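Local coordinates for transcriptional repressor, TetR family (Thermus thermophilus, PDB 3ANP), which represses transcription as a TetR-family regulator controlling fatty acid degradation, probably by binding operator DNA, and holds a dodecyl-CoA ligand in its helical C-terminal domain, at residues E95-E100 / D160-S165; L103-F108 / W169-P174; Y109-P114 / R120-A125. All coordinates share one frame; numbering follows the deposited sequence.

Contact 1. Residues E95-E100 / D160-S165; sequences EGTARE and DLYFLS. With DCC (dodecyl-coa), chain E.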
# COMPACT_ATOMS: atom_id res chain seq x y z
N GLU A 95 -8.64 -14.20 -7.02
CA GLU A 95 -8.40 -15.52 -7.58
C GLU A 95 -7.18 -15.52 -8.49
O GLU A 95 -6.30 -16.38 -8.37
CB GLU A 95 -9.65 -15.97 -8.34
CG GLU A 95 -10.86 -16.14 -7.43
CD GLU A 95 -12.19 -16.30 -8.18
OE1 GLU A 95 -12.26 -15.97 -9.39
OE2 GLU A 95 -13.17 -16.73 -7.55
N GLY A 96 -7.10 -14.54 -9.38
CA GLY A 96 -5.97 -14.48 -10.29
C GLY A 96 -4.66 -14.21 -9.57
O GLY A 96 -3.62 -14.75 -9.93
N THR A 97 -4.71 -13.37 -8.54
CA THR A 97 -3.49 -13.05 -7.79
C THR A 97 -2.96 -14.30 -7.12
O THR A 97 -1.75 -14.52 -7.07
CB THR A 97 -3.76 -11.96 -6.72
OG1 THR A 97 -4.15 -10.75 -7.38
CG2 THR A 97 -2.50 -11.70 -5.90
N ALA A 98 -3.86 -15.12 -6.59
CA ALA A 98 -3.45 -16.35 -5.92
C ALA A 98 -2.86 -17.33 -6.93
O ALA A 98 -1.87 -18.02 -6.64
CB ALA A 98 -4.65 -16.98 -5.22
N ARG A 99 -3.46 -17.42 -8.10
CA ARG A 99 -2.96 -18.34 -9.13
C ARG A 99 -1.54 -17.97 -9.56
O ARG A 99 -0.69 -18.85 -9.75
CB ARG A 99 -3.86 -18.31 -10.39
CG ARG A 99 -5.23 -18.95 -10.24
CD ARG A 99 -5.85 -19.28 -11.62
NE ARG A 99 -6.18 -18.08 -12.39
CZ ARG A 99 -7.26 -17.33 -12.18
NH1 ARG A 99 -7.48 -16.24 -12.92
NH2 ARG A 99 -8.12 -17.67 -11.23
N GLU A 100 -1.28 -16.68 -9.71
CA GLU A 100 0.01 -16.19 -10.18
C GLU A 100 0.89 -15.55 -9.12
O GLU A 100 1.77 -14.76 -9.43
CB GLU A 100 -0.23 -15.19 -11.32
CG GLU A 100 -0.90 -15.82 -12.55
CD GLU A 100 0.02 -16.78 -13.28
OE1 GLU A 100 0.73 -17.56 -12.61
OE2 GLU A 100 0.04 -16.77 -14.52
N ASP A 160 -4.98 1.18 -4.60
CA ASP A 160 -3.84 1.18 -3.68
C ASP A 160 -4.08 0.14 -2.58
O ASP A 160 -3.15 -0.57 -2.16
CB ASP A 160 -3.63 2.56 -3.04
CG ASP A 160 -2.99 3.56 -4.00
OD1 ASP A 160 -2.23 3.15 -4.91
OD2 ASP A 160 -3.22 4.77 -3.82
N LEU A 161 -5.32 0.06 -2.10
CA LEU A 161 -5.68 -0.91 -1.07
C LEU A 161 -5.53 -2.33 -1.60
O LEU A 161 -5.06 -3.20 -0.88
CB LEU A 161 -7.12 -0.73 -0.60
CG LEU A 161 -7.36 0.33 0.48
CD1 LEU A 161 -8.80 0.25 0.95
CD2 LEU A 161 -6.42 0.08 1.64
N TYR A 162 -5.96 -2.56 -2.84
CA TYR A 162 -5.82 -3.90 -3.44
C TYR A 162 -4.33 -4.25 -3.43
O TYR A 162 -3.93 -5.35 -3.04
CB TYR A 162 -6.31 -3.93 -4.91
CG TYR A 162 -5.64 -5.06 -5.69
CD1 TYR A 162 -5.98 -6.40 -5.45
CD2 TYR A 162 -4.59 -4.80 -6.57
CE1 TYR A 162 -5.27 -7.45 -6.07
CE2 TYR A 162 -3.88 -5.84 -7.19
CZ TYR A 162 -4.22 -7.16 -6.93
OH TYR A 162 -3.48 -8.18 -7.50
N PHE A 163 -3.52 -3.29 -3.86
CA PHE A 163 -2.07 -3.50 -3.91
C PHE A 163 -1.47 -3.90 -2.57
O PHE A 163 -0.76 -4.91 -2.49
CB PHE A 163 -1.37 -2.24 -4.42
CG PHE A 163 0.13 -2.28 -4.26
CD1 PHE A 163 0.92 -3.06 -5.09
CD2 PHE A 163 0.74 -1.60 -3.22
CE1 PHE A 163 2.30 -3.15 -4.88
CE2 PHE A 163 2.11 -1.69 -3.01
CZ PHE A 163 2.88 -2.47 -3.84
N LEU A 164 -1.73 -3.13 -1.51
CA LEU A 164 -1.14 -3.45 -0.21
C LEU A 164 -1.67 -4.78 0.33
O LEU A 164 -0.91 -5.56 0.90
CB LEU A 164 -1.41 -2.34 0.81
CG LEU A 164 -0.67 -2.45 2.15
CD1 LEU A 164 0.84 -2.47 1.95
CD2 LEU A 164 -1.06 -1.26 3.02
N SER A 165 -2.96 -5.04 0.14
CA SER A 165 -3.53 -6.31 0.61
C SER A 165 -2.94 -7.51 -0.12
O SER A 165 -2.62 -8.53 0.50
CB SER A 165 -5.06 -6.32 0.44
OG SER A 165 -5.69 -5.44 1.35
C2 DCC E . -0.72 17.18 -16.14
C4 DCC E . -2.31 16.17 -14.80
C5 DCC E . -2.74 15.42 -15.88
C6 DCC E . -2.10 15.59 -17.11
C8 DCC E . -3.93 14.90 -14.17
C10 DCC E . -2.89 -5.95 -11.61
C11 DCC E . -2.33 -7.32 -12.01
C12 DCC E . -3.32 -8.08 -12.90
N9 DCC E . -3.06 15.83 -13.76
N7 DCC E . -3.74 14.65 -15.46
N3 DCC E . -1.30 17.04 -14.97
N1 DCC E . -1.10 16.48 -17.20
N6 DCC E . -2.48 14.89 -18.17
C1' DCC E . -2.97 16.39 -12.39
C2' DCC E . -3.63 15.47 -11.37
O2' DCC E . -5.05 15.56 -11.48
C3' DCC E . -3.16 16.19 -10.11
O3' DCC E . -3.97 17.35 -9.88
C4' DCC E . -1.74 16.63 -10.49
O4' DCC E . -1.62 16.40 -11.90
C5' DCC E . -0.75 15.76 -9.72
O5' DCC E . -1.00 14.37 -9.96
P1 DCC E . -0.40 13.25 -8.98
O11 DCC E . -0.62 13.64 -7.57
O12 DCC E . -0.91 11.93 -9.43
O6 DCC E . 1.18 13.31 -9.25
P2 DCC E . 1.86 12.45 -10.43
O21 DCC E . 3.01 13.35 -10.68
O22 DCC E . 0.67 12.32 -11.30
O7 DCC E . 2.21 11.21 -9.46
CPA DCC E . 1.34 10.09 -9.31
CPB DCC E . 2.14 8.79 -9.44
CP8 DCC E . 3.42 8.90 -8.60
CP7 DCC E . 2.50 8.56 -10.91
CP9 DCC E . 1.29 7.62 -8.94
OP3 DCC E . 3.09 9.00 -7.21
CP6 DCC E . 4.31 7.68 -8.84
OP2 DCC E . 5.10 7.66 -9.78
NP2 DCC E . 4.15 6.67 -7.98
CP5 DCC E . 4.95 5.44 -8.09
CP4 DCC E . 4.16 4.26 -7.51
CP3 DCC E . 3.83 4.49 -6.03
OP1 DCC E . 3.32 5.54 -5.65
NP1 DCC E . 4.13 3.47 -5.22
CP2 DCC E . 3.88 3.55 -3.77
CP1 DCC E . 2.38 3.45 -3.49
S DCC E . 1.70 1.78 -3.83
P3 DCC E . -4.43 17.70 -8.38
O31 DCC E . -5.81 17.25 -8.09
O32 DCC E . -3.35 17.02 -7.40
O33 DCC E . -4.26 19.29 -8.23
CA1 DCC E . 1.12 1.94 -5.48
CA2 DCC E . 0.14 0.90 -6.02
OA1 DCC E . 1.50 2.87 -6.19
CA3 DCC E . -0.57 1.41 -7.27
CA4 DCC E . -1.63 0.43 -7.79
CA5 DCC E . -1.02 -0.92 -8.20
CA6 DCC E . -2.08 -1.77 -8.91
CA7 DCC E . -1.48 -3.08 -9.42
CA8 DCC E . -2.50 -3.86 -10.25
CA9 DCC E . -1.92 -5.21 -10.69
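Tyr-162 reaches across from helix 151-172 to Thr-97 on helix 82-99, joining two helices of the all-helical TetR C-terminal domain beside its acyl-CoA pocket. The backbones are well apart, with the CA atoms of Thr-97 and Tyr-162 10.4 Å from each other, and the phenol spans the gap. The bond to CB does not itself aim at helix 82-99; with CG anti to the backbone N (chi1 156°), the far end of the ring comes close to Thr-97. Along one side, CE2 lies 3.9 Å from CA8 of the dodecyl chain. At the tip end, CZ is 3.6 Å from Thr-97 OG1, and Tyr-162 OH donates a 2.7 Å hydrogen bond to the same OG1, which sits at the ring edge, in its plane. Thr-97 OG1 is also bonded to Leu-93 O one turn back, consistent with its own proton going to that carbonyl, so two bonds fix this buried hydroxyl. A phenylalanine in place of Tyr-162 would probably leave Thr-97 OG1 without its donor and the ring less firmly fixed beside the acyl chain. Leu-182 of helix 178-191 also packs on Tyr-162. Leu-161, on the same helix, meets its counterpart in the second subunit, which places the segment at the dimer interface. Nearer the thioester, Asp-160 is salt-bridged to Arg-168 of the second subunit, while the Phe-163 ring has CA2 of the ligand over one face and its CD2 lies 3.6 Å from the ligand sulfur.

Contact 2. Residues L103-F108 / W169-P174; sequences LLLPMF and WAAYTP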
# COMPACT_ATOMS: atom_id res chain seq x y z
N LEU A 103 4.81 -15.08 -9.54
CA LEU A 103 5.21 -14.14 -10.58
C LEU A 103 4.81 -12.71 -10.20
O LEU A 103 5.55 -11.76 -10.44
CB LEU A 103 4.54 -14.46 -11.92
CG LEU A 103 4.87 -15.80 -12.57
CD1 LEU A 103 3.94 -16.04 -13.76
CD2 LEU A 103 6.31 -15.80 -13.02
N LEU A 104 3.63 -12.56 -9.61
CA LEU A 104 3.17 -11.23 -9.25
C LEU A 104 3.89 -10.60 -8.06
O LEU A 104 4.00 -9.38 -7.97
CB LEU A 104 1.67 -11.24 -8.97
CG LEU A 104 0.77 -11.68 -10.13
CD1 LEU A 104 -0.68 -11.63 -9.69
CD2 LEU A 104 1.00 -10.77 -11.33
N LEU A 105 4.39 -11.42 -7.13
CA LEU A 105 5.05 -10.81 -5.96
C LEU A 105 6.24 -9.92 -6.36
O LEU A 105 6.28 -8.74 -5.99
CB LEU A 105 5.48 -11.88 -4.96
CG LEU A 105 6.09 -11.40 -3.63
CD1 LEU A 105 5.14 -10.42 -2.97
CD2 LEU A 105 6.35 -12.59 -2.72
N PRO A 106 7.22 -10.45 -7.12
CA PRO A 106 8.34 -9.55 -7.48
C PRO A 106 7.86 -8.37 -8.31
O PRO A 106 8.49 -7.31 -8.33
CB PRO A 106 9.31 -10.47 -8.23
CG PRO A 106 8.43 -11.61 -8.70
CD PRO A 106 7.51 -11.83 -7.54
N MSE A 107 6.75 -8.55 -9.01
CA MSE A 107 6.20 -7.48 -9.80
C MSE A 107 5.67 -6.38 -8.87
O MSE A 107 5.91 -5.19 -9.11
CB MSE A 107 5.07 -8.01 -10.70
CG MSE A 107 4.60 -6.98 -11.70
SE MSE A 107 2.93 -7.43 -12.56
CE MSE A 107 1.76 -7.12 -11.07
N PHE A 108 4.98 -6.77 -7.80
CA PHE A 108 4.43 -5.79 -6.84
C PHE A 108 5.54 -4.95 -6.20
O PHE A 108 5.35 -3.76 -5.96
CB PHE A 108 3.64 -6.48 -5.72
CG PHE A 108 2.35 -7.14 -6.16
CD1 PHE A 108 1.58 -6.61 -7.21
CD2 PHE A 108 1.86 -8.25 -5.47
CE1 PHE A 108 0.35 -7.18 -7.57
CE2 PHE A 108 0.63 -8.83 -5.83
CZ PHE A 108 -0.12 -8.30 -6.88
N TRP A 169 -0.52 -10.27 1.46
CA TRP A 169 -1.05 -11.62 1.39
C TRP A 169 -0.00 -12.56 0.80
O TRP A 169 0.30 -13.61 1.37
CB TRP A 169 -2.29 -11.66 0.51
CG TRP A 169 -2.83 -13.06 0.29
CD1 TRP A 169 -3.67 -13.76 1.12
CD2 TRP A 169 -2.52 -13.94 -0.80
NE1 TRP A 169 -3.91 -15.02 0.61
CE2 TRP A 169 -3.21 -15.16 -0.56
CE3 TRP A 169 -1.73 -13.82 -1.94
CZ2 TRP A 169 -3.13 -16.26 -1.43
CZ3 TRP A 169 -1.65 -14.92 -2.82
CH2 TRP A 169 -2.35 -16.13 -2.55
N ALA A 170 0.54 -12.17 -0.35
CA ALA A 170 1.53 -12.97 -1.06
C ALA A 170 2.86 -13.11 -0.34
O ALA A 170 3.47 -14.17 -0.36
CB ALA A 170 1.75 -12.41 -2.49
N ALA A 171 3.30 -12.03 0.30
CA ALA A 171 4.58 -12.06 0.99
C ALA A 171 4.57 -12.61 2.41
O ALA A 171 5.57 -13.18 2.87
CB ALA A 171 5.17 -10.65 1.01
N TYR A 172 3.46 -12.45 3.12
CA TYR A 172 3.42 -12.87 4.52
C TYR A 172 2.32 -13.82 4.97
O TYR A 172 2.55 -14.60 5.89
CB TYR A 172 3.33 -11.63 5.41
CG TYR A 172 4.26 -10.51 5.02
CD1 TYR A 172 5.65 -10.71 4.98
CD2 TYR A 172 3.77 -9.25 4.69
CE1 TYR A 172 6.51 -9.69 4.63
CE2 TYR A 172 4.63 -8.21 4.33
CZ TYR A 172 6.00 -8.44 4.30
OH TYR A 172 6.87 -7.44 3.93
N THR A 173 1.14 -13.75 4.36
CA THR A 173 0.03 -14.59 4.82
C THR A 173 -0.73 -15.25 3.69
O THR A 173 -1.95 -15.07 3.57
CB THR A 173 -0.98 -13.76 5.63
OG1 THR A 173 -1.56 -12.76 4.78
CG2 THR A 173 -0.30 -13.07 6.79
N PRO A 174 -0.05 -16.05 2.86
CA PRO A 174 -0.74 -16.69 1.75
C PRO A 174 -1.83 -17.69 2.14
O PRO A 174 -2.65 -18.08 1.31
CB PRO A 174 0.39 -17.33 0.96
CG PRO A 174 1.40 -17.67 2.03
CD PRO A 174 1.37 -16.45 2.92
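Ala-171 CB, one of two methyls that receive Leu-105, also lies 3.8 Å above the centre of the Tyr-172 ring, on one face. Trp-169 has Pro-174 CA over one face, offset toward the rim, and its indole nitrogen NE1 is hydrogen-bonded to Arg-176 O; Phe-108 carries Leu-104 O 3.3 Å above its plane, again near the rim. The contact itself is apolar helix-helix packing within the all-helical TetR C-terminal domain, one leucine of helix 101-110 set against two alanines of helix 151-172. With CG of Leu-105 anti to the backbone N (chi1 -175°), its two branches divide the contact: CD1 is 4.0 Å from Ala-170 CB and equally far from Ala-171 CB, and CD2 lies 4.0 Å from Ala-170 O. The small residues allow a close approach, the CA atoms of Leu-105 and Ala-170 being 6.4 Å apart. Tyr-172 OH bonds to Asn-113 O of the second subunit, so Tyr-172 takes part in the dimer contact. Helix 101-110, kinked at Pro-106, also meets the N-terminal part of the chain: Leu-103 packs on Met-19 and Phe-22 of helix 3-25, and Met-107, present as selenomethionine, on Leu-57 and Leu-58 of helix 54-77.

Contact 3. Residues Y109-P114 / R120-A125; sequences YELLNP and RAAFEA. With DCC (dodecyl-coa), chain E.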
# COMPACT_ATOMS: atom_id res chain seq x y z
N TYR A 109 6.69 -5.55 -5.91
CA TYR A 109 7.78 -4.78 -5.30
C TYR A 109 8.28 -3.67 -6.22
O TYR A 109 8.79 -2.65 -5.76
CB TYR A 109 8.95 -5.69 -4.90
CG TYR A 109 8.68 -6.44 -3.63
CD1 TYR A 109 8.50 -5.76 -2.42
CD2 TYR A 109 8.59 -7.83 -3.62
CE1 TYR A 109 8.22 -6.45 -1.24
CE2 TYR A 109 8.32 -8.52 -2.46
CZ TYR A 109 8.14 -7.84 -1.27
OH TYR A 109 7.89 -8.55 -0.12
N GLU A 110 8.14 -3.87 -7.53
CA GLU A 110 8.59 -2.88 -8.50
C GLU A 110 7.81 -1.57 -8.34
O GLU A 110 8.33 -0.51 -8.65
CB GLU A 110 8.45 -3.46 -9.91
CG GLU A 110 9.07 -2.65 -11.02
CD GLU A 110 10.59 -2.45 -10.90
OE1 GLU A 110 11.27 -3.16 -10.13
OE2 GLU A 110 11.10 -1.58 -11.63
N LEU A 111 6.58 -1.64 -7.85
CA LEU A 111 5.80 -0.43 -7.62
C LEU A 111 6.38 0.34 -6.43
O LEU A 111 6.00 1.48 -6.18
CB LEU A 111 4.33 -0.78 -7.35
CG LEU A 111 3.59 -1.21 -8.62
CD1 LEU A 111 2.46 -2.17 -8.31
CD2 LEU A 111 3.09 0.04 -9.33
N LEU A 112 7.30 -0.29 -5.71
CA LEU A 112 7.92 0.34 -4.55
C LEU A 112 9.41 0.58 -4.80
O LEU A 112 10.18 0.86 -3.87
CB LEU A 112 7.77 -0.55 -3.30
CG LEU A 112 6.36 -0.98 -2.89
CD1 LEU A 112 6.43 -1.96 -1.74
CD2 LEU A 112 5.54 0.25 -2.49
N ASN A 113 9.83 0.47 -6.06
CA ASN A 113 11.24 0.68 -6.39
C ASN A 113 11.70 2.07 -5.92
O ASN A 113 11.05 3.07 -6.21
CB ASN A 113 11.45 0.54 -7.90
CG ASN A 113 12.89 0.29 -8.26
OD1 ASN A 113 13.75 1.15 -8.03
ND2 ASN A 113 13.17 -0.89 -8.81
N PRO A 114 12.82 2.14 -5.19
CA PRO A 114 13.31 3.45 -4.72
C PRO A 114 13.52 4.40 -5.90
O PRO A 114 13.33 5.61 -5.77
CB PRO A 114 14.62 3.10 -4.02
CG PRO A 114 14.32 1.76 -3.45
CD PRO A 114 13.60 1.05 -4.59
N ARG A 120 7.38 4.78 -11.38
CA ARG A 120 6.42 5.41 -12.27
C ARG A 120 6.10 4.50 -13.45
O ARG A 120 4.96 4.41 -13.89
CB ARG A 120 6.96 6.74 -12.81
CG ARG A 120 5.94 7.52 -13.59
CD ARG A 120 6.51 8.81 -14.16
NE ARG A 120 5.46 9.62 -14.77
CZ ARG A 120 4.57 10.33 -14.08
NH1 ARG A 120 4.60 10.33 -12.75
NH2 ARG A 120 3.65 11.03 -14.71
N ALA A 121 7.12 3.84 -13.97
CA ALA A 121 6.93 2.91 -15.09
C ALA A 121 5.99 1.77 -14.66
O ALA A 121 5.10 1.38 -15.41
CB ALA A 121 8.28 2.33 -15.51
N ALA A 122 6.20 1.24 -13.46
CA ALA A 122 5.36 0.15 -12.98
C ALA A 122 3.93 0.65 -12.84
O ALA A 122 2.98 -0.00 -13.27
CB ALA A 122 5.88 -0.34 -11.63
N PHE A 123 3.78 1.84 -12.26
CA PHE A 123 2.46 2.41 -12.07
C PHE A 123 1.70 2.58 -13.38
O PHE A 123 0.51 2.26 -13.47
CB PHE A 123 2.58 3.77 -11.38
CG PHE A 123 1.26 4.31 -10.92
CD1 PHE A 123 0.75 3.93 -9.68
CD2 PHE A 123 0.52 5.15 -11.73
CE1 PHE A 123 -0.51 4.39 -9.25
CE2 PHE A 123 -0.74 5.61 -11.32
CZ PHE A 123 -1.25 5.23 -10.08
N GLU A 124 2.39 3.08 -14.41
CA GLU A 124 1.74 3.30 -15.70
C GLU A 124 1.40 2.00 -16.43
O GLU A 124 0.46 1.96 -17.22
CB GLU A 124 2.61 4.17 -16.60
CG GLU A 124 2.78 5.60 -16.08
CD GLU A 124 3.51 6.48 -17.06
OE1 GLU A 124 3.00 6.65 -18.19
OE2 GLU A 124 4.59 7.00 -16.72
N ALA A 125 2.17 0.95 -16.16
CA ALA A 125 1.91 -0.33 -16.81
C ALA A 125 0.75 -1.08 -16.14
O ALA A 125 0.21 -2.01 -16.73
CB ALA A 125 3.16 -1.19 -16.76
C2 DCC E . -0.72 17.18 -16.14
C4 DCC E . -2.31 16.17 -14.80
C5 DCC E . -2.74 15.42 -15.88
C6 DCC E . -2.10 15.59 -17.11
C8 DCC E . -3.93 14.90 -14.17
C10 DCC E . -2.89 -5.95 -11.61
C11 DCC E . -2.33 -7.32 -12.01
C12 DCC E . -3.32 -8.08 -12.90
N9 DCC E . -3.06 15.83 -13.76
N7 DCC E . -3.74 14.65 -15.46
N3 DCC E . -1.30 17.04 -14.97
N1 DCC E . -1.10 16.48 -17.20
N6 DCC E . -2.48 14.89 -18.17
C1' DCC E . -2.97 16.39 -12.39
C2' DCC E . -3.63 15.47 -11.37
O2' DCC E . -5.05 15.56 -11.48
C3' DCC E . -3.16 16.19 -10.11
O3' DCC E . -3.97 17.35 -9.88
C4' DCC E . -1.74 16.63 -10.49
O4' DCC E . -1.62 16.40 -11.90
C5' DCC E . -0.75 15.76 -9.72
O5' DCC E . -1.00 14.37 -9.96
P1 DCC E . -0.40 13.25 -8.98
O11 DCC E . -0.62 13.64 -7.57
O12 DCC E . -0.91 11.93 -9.43
O6 DCC E . 1.18 13.31 -9.25
P2 DCC E . 1.86 12.45 -10.43
O21 DCC E . 3.01 13.35 -10.68
O22 DCC E . 0.67 12.32 -11.30
O7 DCC E . 2.21 11.21 -9.46
CPA DCC E . 1.34 10.09 -9.31
CPB DCC E . 2.14 8.79 -9.44
CP8 DCC E . 3.42 8.90 -8.60
CP7 DCC E . 2.50 8.56 -10.91
CP9 DCC E . 1.29 7.62 -8.94
OP3 DCC E . 3.09 9.00 -7.21
CP6 DCC E . 4.31 7.68 -8.84
OP2 DCC E . 5.10 7.66 -9.78
NP2 DCC E . 4.15 6.67 -7.98
CP5 DCC E . 4.95 5.44 -8.09
CP4 DCC E . 4.16 4.26 -7.51
CP3 DCC E . 3.83 4.49 -6.03
OP1 DCC E . 3.32 5.54 -5.65
NP1 DCC E . 4.13 3.47 -5.22
CP2 DCC E . 3.88 3.55 -3.77
CP1 DCC E . 2.38 3.45 -3.49
S DCC E . 1.70 1.78 -3.83
P3 DCC E . -4.43 17.70 -8.38
O31 DCC E . -5.81 17.25 -8.09
O32 DCC E . -3.35 17.02 -7.40
O33 DCC E . -4.26 19.29 -8.23
CA1 DCC E . 1.12 1.94 -5.48
CA2 DCC E . 0.14 0.90 -6.02
OA1 DCC E . 1.50 2.87 -6.19
CA3 DCC E . -0.57 1.41 -7.27
CA4 DCC E . -1.63 0.43 -7.79
CA5 DCC E . -1.02 -0.92 -8.20
CA6 DCC E . -2.08 -1.77 -8.91
CA7 DCC E . -1.48 -3.08 -9.42
CA8 DCC E . -2.50 -3.86 -10.25
CA9 DCC E . -1.92 -5.21 -10.69
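Leu-111 O accepts a 2.9 Å hydrogen bond from NP1, a pantetheine amide of the bound dodecyl-CoA, with an N-H...O angle of 155°, while the side chain of the same residue packs on Ala-122 and Phe-123. The residue thus serves the acyl-CoA pocket twice. Having CG anti to the carbonyl carbon (chi1 -74°) carries one methyl to helix 116-125 and the other to the ligand: CD2 lies 3.6 Å from Ala-122 CB and 3.5 Å from Phe-123 N, whereas CD1 touches CA5 of the acyl chain at 3.7 Å. The Phe-123 ring presents a face to the pantetheine methyl CP9, which sits 3.5 Å above the plane, over the centre, as a CH-pi contact. On the same quaternary carbon, the other methyl, CP7, is approached by Arg-120 NH1 at 3.3 Å, with the guanidinium oblique to it; Arg-120 NE is salt-bridged to Glu-124 OE2. A type I turn from Glu-110 to Asn-113 presents the Leu-111 carbonyl. Across its ends, Asn-113 ND2 bonds to Glu-110 OE1 from 45° out of the carboxylate plane, and Arg-118 pairs with Glu-110 OE2. Ala-122 rests on Leu-58, Phe-123 on Arg-156, and Leu-112 on its own counterpart in the second subunit, so the turn and helix 116-125 touch helix 54-77, helix 151-172 and the dimer partner.

Overall arrangement
From the N terminus, the chain passes helix 82-99, which opens contact 1, then helix 101-110, which opens contact 2 and leads directly into the first segment of contact 3. Contact 3 closes first, over five intervening residues, and is nested within the loops of both others. Helix 151-172 then closes contact 1 at 160-165 and contact 2 at 169-174, so these two loops cross. All three lie in the TetR C-terminal region. Helix 151-172 thus ties to both helix 82-99 and helix 101-110, and contacts 1 and 3 border the same dodecyl-CoA. Contacts 2 and 3 meet where Ala-171 CB lies 3.6 Å from Tyr-109 OH.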